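Local structure of putative lipoprotein (Clostridium difficile, 4EXR) at residues D43-A48 and Y75-D80; A48-L53 and Y64-V69; V142-I147 and D157-S162. The protein is of unknown function but, as a putative lipoprotein with two PepSY (peptidase propeptide and YPEB) domains, probably acts at the cell surface. All blocks are in the same frame, centred on the assembly; numbering follows the deposited sequence.

Contact 1: residues D43-A48 and Y75-D80; sequences DKYKDA and YKMKID. With PO4 (phosphate ion), chain C.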
loop_
_atom_site.group_PDB
_atom_site.type_symbol
_atom_site.label_atom_id
_atom_site.label_comp_id
_atom_site.label_asym_id
_atom_site.label_seq_id
_atom_site.Cartn_x
_atom_site.Cartn_y
_atom_site.Cartn_z
ATOM N N ASP A 43 3.251 -17.325 -7.317
ATOM C CA ASP A 43 2.165 -17.666 -8.220
ATOM C C ASP A 43 1.481 -16.417 -8.782
ATOM O O ASP A 43 1.038 -16.410 -9.933
ATOM C CB ASP A 43 1.147 -18.555 -7.511
ATOM C CG ASP A 43 0.014 -18.980 -8.423
ATOM O OD1 ASP A 43 0.282 -19.244 -9.616
ATOM O OD2 ASP A 43 -1.143 -19.042 -7.950
ATOM N N LYS A 44 1.405 -15.364 -7.974
ATOM C CA LYS A 44 0.741 -14.125 -8.382
ATOM C C LYS A 44 1.670 -13.234 -9.206
ATOM O O LYS A 44 1.247 -12.585 -10.166
ATOM C CB LYS A 44 0.250 -13.354 -7.153
ATOM C CG LYS A 44 -0.393 -12.008 -7.469
ATOM C CD LYS A 44 -1.903 -12.121 -7.578
ATOM C CE LYS A 44 -2.524 -10.846 -8.146
ATOM N NZ LYS A 44 -2.470 -9.682 -7.213
ATOM N N TYR A 45 2.937 -13.199 -8.813
ATOM C CA TYR A 45 3.928 -12.348 -9.447
ATOM C C TYR A 45 5.036 -13.248 -9.985
ATOM O O TYR A 45 6.104 -13.387 -9.383
ATOM C CB TYR A 45 4.436 -11.311 -8.439
ATOM C CG TYR A 45 3.318 -10.416 -7.945
ATOM C CD1 TYR A 45 2.628 -9.592 -8.830
ATOM C CD2 TYR A 45 2.934 -10.406 -6.600
ATOM C CE1 TYR A 45 1.593 -8.782 -8.401
ATOM C CE2 TYR A 45 1.889 -9.592 -6.161
ATOM C CZ TYR A 45 1.229 -8.783 -7.065
ATOM O OH TYR A 45 0.203 -7.962 -6.648
ATOM N N LYS A 46 4.761 -13.844 -11.140
ATOM C CA LYS A 46 5.576 -14.924 -11.687
ATOM C C LYS A 46 6.976 -14.503 -12.121
ATOM O O LYS A 46 7.861 -15.345 -12.245
ATOM C CB LYS A 46 4.840 -15.597 -12.852
ATOM C CG LYS A 46 3.496 -16.194 -12.455
ATOM C CD LYS A 46 2.750 -16.763 -13.650
ATOM C CE LYS A 46 1.393 -17.311 -13.231
ATOM N NZ LYS A 46 1.523 -18.385 -12.202
ATOM N N ASP A 47 7.178 -13.209 -12.340
ATOM C CA ASP A 47 8.488 -12.709 -12.775
ATOM C C ASP A 47 9.254 -11.981 -11.665
ATOM O O ASP A 47 10.363 -11.484 -11.878
ATOM C CB ASP A 47 8.338 -11.798 -13.999
ATOM C CG ASP A 47 9.663 -11.540 -14.701
ATOM O OD1 ASP A 47 10.521 -12.455 -14.712
ATOM O OD2 ASP A 47 9.852 -10.421 -15.226
ATOM N N ALA A 48 8.670 -11.928 -10.472
ATOM C CA ALA A 48 9.285 -11.176 -9.381
ATOM C C ALA A 48 10.283 -12.028 -8.589
ATOM O O ALA A 48 10.108 -13.242 -8.459
ATOM C CB ALA A 48 8.198 -10.637 -8.438
ATOM N N TYR A 75 6.533 -5.311 -5.030
ATOM C CA TYR A 75 5.284 -5.980 -4.691
ATOM C C TYR A 75 5.371 -6.381 -3.234
ATOM O O TYR A 75 6.423 -6.816 -2.765
ATOM C CB TYR A 75 5.113 -7.247 -5.517
ATOM C CG TYR A 75 5.109 -7.023 -6.998
ATOM C CD1 TYR A 75 3.981 -6.528 -7.640
ATOM C CD2 TYR A 75 6.236 -7.310 -7.769
ATOM C CE1 TYR A 75 3.977 -6.315 -9.014
ATOM C CE2 TYR A 75 6.231 -7.114 -9.132
ATOM C CZ TYR A 75 5.100 -6.617 -9.749
ATOM O OH TYR A 75 5.100 -6.415 -11.111
ATOM N N LYS A 76 4.267 -6.228 -2.512
ATOM C CA LYS A 76 4.239 -6.620 -1.115
ATOM C C LYS A 76 2.933 -7.318 -0.811
ATOM O O LYS A 76 1.848 -6.821 -1.130
ATOM C CB LYS A 76 4.432 -5.426 -0.184
ATOM C CG LYS A 76 4.372 -5.818 1.292
ATOM C CD LYS A 76 4.748 -4.675 2.214
ATOM C CE LYS A 76 3.710 -3.578 2.189
ATOM N NZ LYS A 76 3.998 -2.548 3.228
HETATM N N MSE A 77 3.044 -8.506 -0.229
HETATM C CA MSE A 77 1.847 -9.240 0.147
HETATM C C MSE A 77 1.898 -9.557 1.625
HETATM O O MSE A 77 2.954 -9.890 2.165
HETATM C CB MSE A 77 1.706 -10.542 -0.644
HETATM C CG MSE A 77 1.425 -10.350 -2.122
HETATM SE SE MSE A 77 0.938 -12.024 -2.968
HETATM C CE MSE A 77 -0.804 -12.299 -2.154
ATOM N N LYS A 78 0.751 -9.449 2.270
ATOM C CA LYS A 78 0.607 -9.924 3.647
ATOM C C LYS A 78 -0.386 -11.070 3.654
ATOM O O LYS A 78 -1.460 -10.969 3.070
ATOM C CB LYS A 78 0.156 -8.808 4.585
ATOM C CG LYS A 78 1.228 -7.749 4.833
ATOM C CD LYS A 78 0.727 -6.709 5.824
ATOM C CE LYS A 78 1.828 -5.722 6.176
ATOM N NZ LYS A 78 1.256 -4.461 6.731
ATOM N N ILE A 79 0.004 -12.159 4.306
ATOM C CA ILE A 79 -0.768 -13.390 4.315
ATOM C C ILE A 79 -0.925 -13.870 5.752
ATOM O O ILE A 79 0.065 -13.995 6.480
ATOM C CB ILE A 79 -0.036 -14.486 3.495
ATOM C CG1 ILE A 79 0.093 -14.061 2.028
ATOM C CG2 ILE A 79 -0.779 -15.808 3.591
ATOM C CD1 ILE A 79 1.291 -14.671 1.328
ATOM N N ASP A 80 -2.165 -14.119 6.170
ATOM C CA ASP A 80 -2.424 -14.711 7.486
ATOM C C ASP A 80 -1.769 -16.087 7.592
ATOM O O ASP A 80 -2.011 -16.964 6.764
ATOM C CB ASP A 80 -3.934 -14.824 7.718
ATOM C CG ASP A 80 -4.293 -15.240 9.152
ATOM O OD1 ASP A 80 -3.799 -16.276 9.643
ATOM O OD2 ASP A 80 -5.093 -14.522 9.785
HETATM P P PO4 C . 1.470 0.086 3.762
HETATM O O1 PO4 C . 2.066 0.150 5.149
HETATM O O2 PO4 C . -0.035 0.175 3.859
HETATM O O3 PO4 C . 2.001 1.220 2.924
HETATM O O4 PO4 C . 1.841 -1.223 3.137
#
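The rings of Tyr45 and Tyr75 form an offset stack, with centroids 4.1 Å apart and planes inclined at 22°. Traced outward, every Tyr75 side-chain carbon up to CZ finds a neighbour. Its CB sits over the face of the Tyr45 ring, 4.2 Å from the centroid and 20° off the normal, a CH-pi contact. CG lies opposite Tyr45 CG, and CD1 makes the closest approach, 3.4 Å to Tyr45 CE1. CE1 reaches both CD1 and CE1 of Tyr45, while CD2 and CE2 turn to the CB of Ala48, CD2 at 3.9 Å. Beyond CZ, which still meets Tyr45 CD1, OH is hydrogen-bonded to Asp70 and Asn73. The torsion behind this course puts Tyr75 CG beside the backbone N and anti to the carbonyl carbon (chi1 -59°).

The contact joins the end of helix 34-44, and the type I turn from Tyr45 to Ala48 that follows it, to strand 73-80; helix packed on antiparallel sheet is the plan of this PepSY unit. Both faces of the Tyr45 ring are covered, since Lys44 CG stands 3.5 Å above the plane opposite Tyr75, over the ring centre. Lys44 NZ also hydrogen-bonds Tyr45 OH, and both polar ends are tied to Asp89 on strand 86-93. Obliquely to the same ring comes the selenium of selenomethionine Met77, a Met-aromatic contact in which SE lies 4.1 Å from Tyr45 CE2. Lys76 points away; its NZ hydrogen-bonds a phosphate ion, probably from the crystallisation liquor, also bound by Lys90 of the second subunit.

Contact 2: residues A48-L53 and Y64-V69; sequences ADIVDL and YTVEGV. With NA (sodium ion), chain B.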
loop_
_atom_site.group_PDB
_atom_site.type_symbol
_atom_site.label_atom_id
_atom_site.label_comp_id
_atom_site.label_asym_id
_atom_site.label_seq_id
_atom_site.Cartn_x
_atom_site.Cartn_y
_atom_site.Cartn_z
ATOM N N ALA A 48 8.670 -11.928 -10.472
ATOM C CA ALA A 48 9.285 -11.176 -9.381
ATOM C C ALA A 48 10.283 -12.028 -8.589
ATOM O O ALA A 48 10.108 -13.242 -8.459
ATOM C CB ALA A 48 8.198 -10.637 -8.438
ATOM N N ASP A 49 11.312 -11.382 -8.049
ATOM C CA ASP A 49 12.239 -12.024 -7.121
ATOM C C ASP A 49 11.926 -11.579 -5.706
ATOM O O ASP A 49 11.756 -10.395 -5.458
ATOM C CB ASP A 49 13.679 -11.625 -7.423
ATOM C CG ASP A 49 14.143 -12.111 -8.777
ATOM O OD1 ASP A 49 13.847 -13.274 -9.130
ATOM O OD2 ASP A 49 14.788 -11.316 -9.490
ATOM N N ILE A 50 11.882 -12.518 -4.768
ATOM C CA ILE A 50 11.615 -12.160 -3.379
ATOM C C ILE A 50 12.841 -11.522 -2.750
ATOM O O ILE A 50 13.951 -12.058 -2.843
ATOM C CB ILE A 50 11.191 -13.398 -2.554
ATOM C CG1 ILE A 50 9.829 -13.896 -3.055
ATOM C CG2 ILE A 50 11.157 -13.058 -1.056
ATOM C CD1 ILE A 50 9.327 -15.173 -2.347
ATOM N N VAL A 51 12.641 -10.376 -2.112
ATOM C CA VAL A 51 13.750 -9.648 -1.505
ATOM C C VAL A 51 13.650 -9.572 0.026
ATOM O O VAL A 51 14.626 -9.281 0.694
ATOM C CB VAL A 51 13.917 -8.208 -2.119
ATOM C CG1 VAL A 51 14.222 -8.289 -3.624
ATOM C CG2 VAL A 51 12.675 -7.351 -1.863
ATOM N N ASP A 52 12.468 -9.835 0.578
ATOM C CA ASP A 52 12.280 -9.850 2.032
ATOM C C ASP A 52 11.128 -10.779 2.372
ATOM O O ASP A 52 10.145 -10.860 1.624
ATOM C CB ASP A 52 11.967 -8.447 2.602
ATOM C CG ASP A 52 13.137 -7.467 2.476
ATOM O OD1 ASP A 52 14.171 -7.651 3.173
ATOM O OD2 ASP A 52 13.002 -6.487 1.703
ATOM N N LEU A 53 11.249 -11.473 3.502
ATOM C CA LEU A 53 10.177 -12.324 4.003
ATOM C C LEU A 53 10.227 -12.244 5.516
ATOM O O LEU A 53 11.304 -12.266 6.108
ATOM C CB LEU A 53 10.395 -13.771 3.555
ATOM C CG LEU A 53 9.431 -14.815 4.133
ATOM C CD1 LEU A 53 8.021 -14.565 3.672
ATOM C CD2 LEU A 53 9.866 -16.213 3.742
ATOM N N TYR A 64 2.573 -13.311 7.608
ATOM C CA TYR A 64 3.736 -13.315 6.733
ATOM C C TYR A 64 3.697 -12.074 5.876
ATOM O O TYR A 64 2.651 -11.740 5.314
ATOM C CB TYR A 64 3.698 -14.513 5.779
ATOM C CG TYR A 64 3.941 -15.861 6.416
ATOM C CD1 TYR A 64 5.212 -16.224 6.873
ATOM C CD2 TYR A 64 2.911 -16.792 6.517
ATOM C CE1 TYR A 64 5.430 -17.476 7.450
ATOM C CE2 TYR A 64 3.120 -18.040 7.082
ATOM C CZ TYR A 64 4.369 -18.378 7.546
ATOM O OH TYR A 64 4.552 -19.626 8.103
ATOM N N THR A 65 4.834 -11.392 5.765
ATOM C CA THR A 65 4.953 -10.314 4.786
ATOM C C THR A 65 5.991 -10.781 3.783
ATOM O O THR A 65 7.089 -11.153 4.176
ATOM C CB THR A 65 5.389 -8.989 5.449
ATOM O OG1 THR A 65 4.423 -8.625 6.442
ATOM C CG2 THR A 65 5.519 -7.841 4.409
ATOM N N VAL A 66 5.616 -10.810 2.503
ATOM C CA VAL A 66 6.514 -11.241 1.439
ATOM C C VAL A 66 6.681 -10.052 0.506
ATOM O O VAL A 66 5.692 -9.481 0.043
ATOM C CB VAL A 66 5.931 -12.411 0.626
ATOM C CG1 VAL A 66 7.007 -12.996 -0.308
ATOM C CG2 VAL A 66 5.368 -13.496 1.549
ATOM N N GLU A 67 7.927 -9.670 0.242
ATOM C CA GLU A 67 8.184 -8.528 -0.635
ATOM C C GLU A 67 9.101 -8.952 -1.754
ATOM O O GLU A 67 10.033 -9.718 -1.540
ATOM C CB GLU A 67 8.798 -7.376 0.152
ATOM C CG GLU A 67 7.897 -6.941 1.328
ATOM C CD GLU A 67 8.552 -5.938 2.273
ATOM O OE1 GLU A 67 8.585 -4.731 1.947
ATOM O OE2 GLU A 67 9.015 -6.367 3.352
ATOM N N GLY A 68 8.823 -8.463 -2.957
ATOM C CA GLY A 68 9.650 -8.810 -4.094
ATOM C C GLY A 68 9.646 -7.692 -5.108
ATOM O O GLY A 68 8.930 -6.702 -4.948
ATOM N N VAL A 69 10.439 -7.859 -6.154
ATOM C CA VAL A 69 10.565 -6.846 -7.190
ATOM C C VAL A 69 10.708 -7.507 -8.552
ATOM O O VAL A 69 11.173 -8.653 -8.661
ATOM C CB VAL A 69 11.816 -5.946 -6.968
ATOM C CG1 VAL A 69 11.739 -5.208 -5.625
ATOM C CG2 VAL A 69 13.116 -6.767 -7.068
HETATM NA NA NA B . 16.096 -7.822 1.833
HETATM O O HOH W 1 15.406 -5.842 0.735
HETATM O O HOH W 2 17.840 -8.543 0.440
#
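Glu67 O accepts two backbone hydrogens from strand 49-58, from Val51 N at 2.7 Å and from Asp52 N at 3.2 Å. The second bond is the longer one, its donor tilted 33° from the carbonyl plane. Glu67 N is satisfied in return by Asp52 O, with an N-H...O angle of 170°. Further along, Asp49 and Val69 exchange a reciprocal pair: Asp49 N donates to Val69 O at 2.8 Å, and Val69 N to Asp49 O. Between these pairs the register slips by one residue, and Ile50 faces Gly68 with their CA atoms only 4.0 Å apart.

The slip leaves Val51 O to the sodium ion, which it binds at 2.4 Å. Asp52 OD1 binds the same ion, and OD2 of that carboxylate accepts a hydrogen bond from a water that is itself a ligand of the sodium. A second water and Asp137 OD1, on strand 130-139, are the other ligands, so the ion bridges the two halves of the sheet. Asp52 OD2 also lies 4.3 Å from Glu67 OE2, a like-charge proximity that the sodium may partly offset. The carboxylate of Asp49 is paired outside the hairpin, with Arg104.

On the face carrying Ile50 and Leu53, apolar branches pack across the pairing: Val66 CG2 meets Leu53 CD1 at 3.6 Å with the two side chains side by side, while Val66 CG1 meets Ile50 CD1. Phe41 of helix 34-44 touches Ile50 and Val66. With Val51 and Asp52 both opposite Glu67, the arrangement is a classic beta bulge in an antiparallel hairpin, here forming part of a sodium site.

Contact 3: residues V142-I147 and D157-S162; sequences VTFYKI and DIKVDS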
loop_
_atom_site.group_PDB
_atom_site.type_symbol
_atom_site.label_atom_id
_atom_site.label_comp_id
_atom_site.label_asym_id
_atom_site.label_seq_id
_atom_site.Cartn_x
_atom_site.Cartn_y
_atom_site.Cartn_z
ATOM N N VAL A 142 25.088 -13.090 1.566
ATOM C CA VAL A 142 24.722 -14.095 2.547
ATOM C C VAL A 142 23.246 -13.906 2.873
ATOM O O VAL A 142 22.854 -12.837 3.308
ATOM C CB VAL A 142 25.525 -13.935 3.861
ATOM C CG1 VAL A 142 25.097 -14.995 4.880
ATOM C CG2 VAL A 142 27.014 -14.019 3.599
ATOM N N THR A 143 22.433 -14.933 2.639
ATOM C CA THR A 143 21.032 -14.896 3.062
ATOM C C THR A 143 20.956 -15.475 4.464
ATOM O O THR A 143 21.393 -16.601 4.718
ATOM C CB THR A 143 20.117 -15.671 2.089
ATOM O OG1 THR A 143 20.179 -15.047 0.801
ATOM C CG2 THR A 143 18.654 -15.685 2.582
ATOM N N PHE A 144 20.418 -14.690 5.387
ATOM C CA PHE A 144 20.373 -15.108 6.771
ATOM C C PHE A 144 18.969 -14.957 7.348
ATOM O O PHE A 144 18.174 -14.134 6.883
ATOM C CB PHE A 144 21.381 -14.299 7.601
ATOM C CG PHE A 144 21.227 -12.809 7.449
ATOM C CD1 PHE A 144 20.324 -12.106 8.233
ATOM C CD2 PHE A 144 21.979 -12.111 6.515
ATOM C CE1 PHE A 144 20.167 -10.739 8.078
ATOM C CE2 PHE A 144 21.831 -10.747 6.362
ATOM C CZ PHE A 144 20.927 -10.057 7.150
ATOM N N TYR A 145 18.668 -15.770 8.357
ATOM C CA TYR A 145 17.514 -15.506 9.198
ATOM C C TYR A 145 17.934 -14.448 10.206
ATOM O O TYR A 145 19.044 -14.486 10.733
ATOM C CB TYR A 145 17.087 -16.763 9.956
ATOM C CG TYR A 145 16.248 -17.746 9.162
ATOM C CD1 TYR A 145 14.874 -17.567 9.027
ATOM C CD2 TYR A 145 16.826 -18.871 8.583
ATOM C CE1 TYR A 145 14.102 -18.470 8.314
ATOM C CE2 TYR A 145 16.056 -19.792 7.878
ATOM C CZ TYR A 145 14.700 -19.581 7.752
ATOM O OH TYR A 145 13.942 -20.482 7.041
ATOM N N LYS A 146 17.054 -13.493 10.465
ATOM C CA LYS A 146 17.282 -12.521 11.518
ATOM C C LYS A 146 16.194 -12.776 12.555
ATOM O O LYS A 146 15.016 -12.563 12.282
ATOM C CB LYS A 146 17.150 -11.115 10.960
ATOM C CG LYS A 146 17.353 -9.994 11.976
ATOM C CD LYS A 146 17.035 -8.671 11.302
ATOM C CE LYS A 146 17.429 -7.481 12.142
ATOM N NZ LYS A 146 17.191 -6.209 11.395
ATOM N N ILE A 147 16.590 -13.269 13.723
ATOM C CA ILE A 147 15.637 -13.638 14.768
ATOM C C ILE A 147 15.594 -12.560 15.843
ATOM O O ILE A 147 16.624 -12.202 16.418
ATOM C CB ILE A 147 16.009 -14.999 15.420
ATOM C CG1 ILE A 147 16.294 -16.061 14.342
ATOM C CG2 ILE A 147 14.927 -15.438 16.416
ATOM C CD1 ILE A 147 15.137 -16.336 13.408
ATOM N N ASP A 157 18.728 -8.870 18.101
ATOM C CA ASP A 157 18.615 -9.438 16.768
ATOM C C ASP A 157 19.770 -10.412 16.568
ATOM O O ASP A 157 20.942 -10.048 16.716
ATOM C CB ASP A 157 18.641 -8.342 15.699
ATOM C CG ASP A 157 17.339 -7.550 15.637
ATOM O OD1 ASP A 157 16.264 -8.132 15.895
ATOM O OD2 ASP A 157 17.391 -6.343 15.320
ATOM N N ILE A 158 19.431 -11.660 16.271
ATOM C CA ILE A 158 20.426 -12.688 16.036
ATOM C C ILE A 158 20.356 -13.059 14.562
ATOM O O ILE A 158 19.293 -13.437 14.070
ATOM C CB ILE A 158 20.122 -13.971 16.846
ATOM C CG1 ILE A 158 19.772 -13.647 18.304
ATOM C CG2 ILE A 158 21.289 -14.966 16.735
ATOM C CD1 ILE A 158 20.921 -13.114 19.113
ATOM N N LYS A 159 21.478 -12.962 13.859
ATOM C CA LYS A 159 21.515 -13.356 12.458
ATOM C C LYS A 159 22.136 -14.736 12.318
ATOM O O LYS A 159 23.234 -14.989 12.825
ATOM C CB LYS A 159 22.256 -12.309 11.624
ATOM C CG LYS A 159 21.590 -10.942 11.720
ATOM C CD LYS A 159 22.264 -9.877 10.876
ATOM C CE LYS A 159 21.462 -8.579 10.952
ATOM N NZ LYS A 159 22.104 -7.469 10.207
ATOM N N VAL A 160 21.403 -15.631 11.659
ATOM C CA VAL A 160 21.826 -17.015 11.478
ATOM C C VAL A 160 21.935 -17.333 9.982
ATOM O O VAL A 160 20.970 -17.132 9.246
ATOM C CB VAL A 160 20.795 -17.978 12.112
ATOM C CG1 VAL A 160 21.188 -19.431 11.883
ATOM C CG2 VAL A 160 20.600 -17.680 13.608
ATOM N N ASP A 161 23.099 -17.818 9.534
ATOM C CA ASP A 161 23.261 -18.274 8.145
ATOM C C ASP A 161 22.175 -19.291 7.787
ATOM O O ASP A 161 22.006 -20.307 8.473
ATOM C CB ASP A 161 24.640 -18.905 7.929
ATOM C CG ASP A 161 24.909 -19.227 6.466
ATOM O OD1 ASP A 161 24.246 -20.135 5.911
ATOM O OD2 ASP A 161 25.789 -18.575 5.865
ATOM N N SER A 162 21.436 -19.015 6.717
ATOM C CA SER A 162 20.226 -19.790 6.413
ATOM C C SER A 162 20.528 -21.221 5.946
ATOM O O SER A 162 19.644 -22.086 5.960
ATOM C CB SER A 162 19.377 -19.065 5.369
ATOM O OG SER A 162 20.098 -18.961 4.155
HETATM O O HOH W 3 19.514 -5.264 9.407
#
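Phe144 and Lys159 lie side by side and point the same way, the lysine's methylenes running past the ring. Lys159 CD is 4.1 Å from the centroid of the Phe144 ring and 30° off its normal, an off-centre CH-pi contact. Two torsions permit this: Phe144 CG stands between the backbone N and the carbonyl carbon (chi1 53°), and Lys159 CG is anti to its carbonyl carbon, with the chain extended beyond.

Lys146, directly paired with Lys159, projects from the same face, and one water accepts from Lys146 NZ at 3.2 Å and, weakly, from Lys159 NZ. Lys146 crosses Asp157 obliquely; its CE approaches Asp157 OD2 to 3.4 Å, whereas the salt bridge from NZ to that oxygen is long, and Arg148 holds the other oxygen, OD1.

These strands form an antiparallel beta hairpin in the second PepSY unit. Its other face carries the hydrogen-bonded pairs Tyr145 with Val160 and Ile147 with Ile158, whose side chains turn to the side where Ala123 of helix 116-126 touches both isoleucines. Ser162 CB meets Tyr145 CD2, oblique to the ring, and Tyr145 OH bonds to Met114 O. Where the pairing ends, Thr143 O is gripped twice by Ser162: N donates in the carbonyl plane at 3.1 Å, while OG donates at 2.8 Å from above that plane, 53° out of it.

Overall arrangement
From the N terminus, helix 34-44 runs into the turn from Tyr45 to Ala48, and at Ala48 the chain passes directly from contact 1 into contact 2. Contact 2 closes first, through the hairpin of strands 49-58 and 61-69; contact 1 closes later, when strand 73-80 returns to pack against the end of the helix, so the smaller loop lies within the larger. The two touch, Tyr75 N probably bonding to Gly68 O. Contact 3 follows in series as a separate hairpin in the second PepSY unit, its centre about 16 Å from that of contact 2. All three reach one antiparallel sheet, whose halves meet where strand 49-58 pairs with strand 130-139.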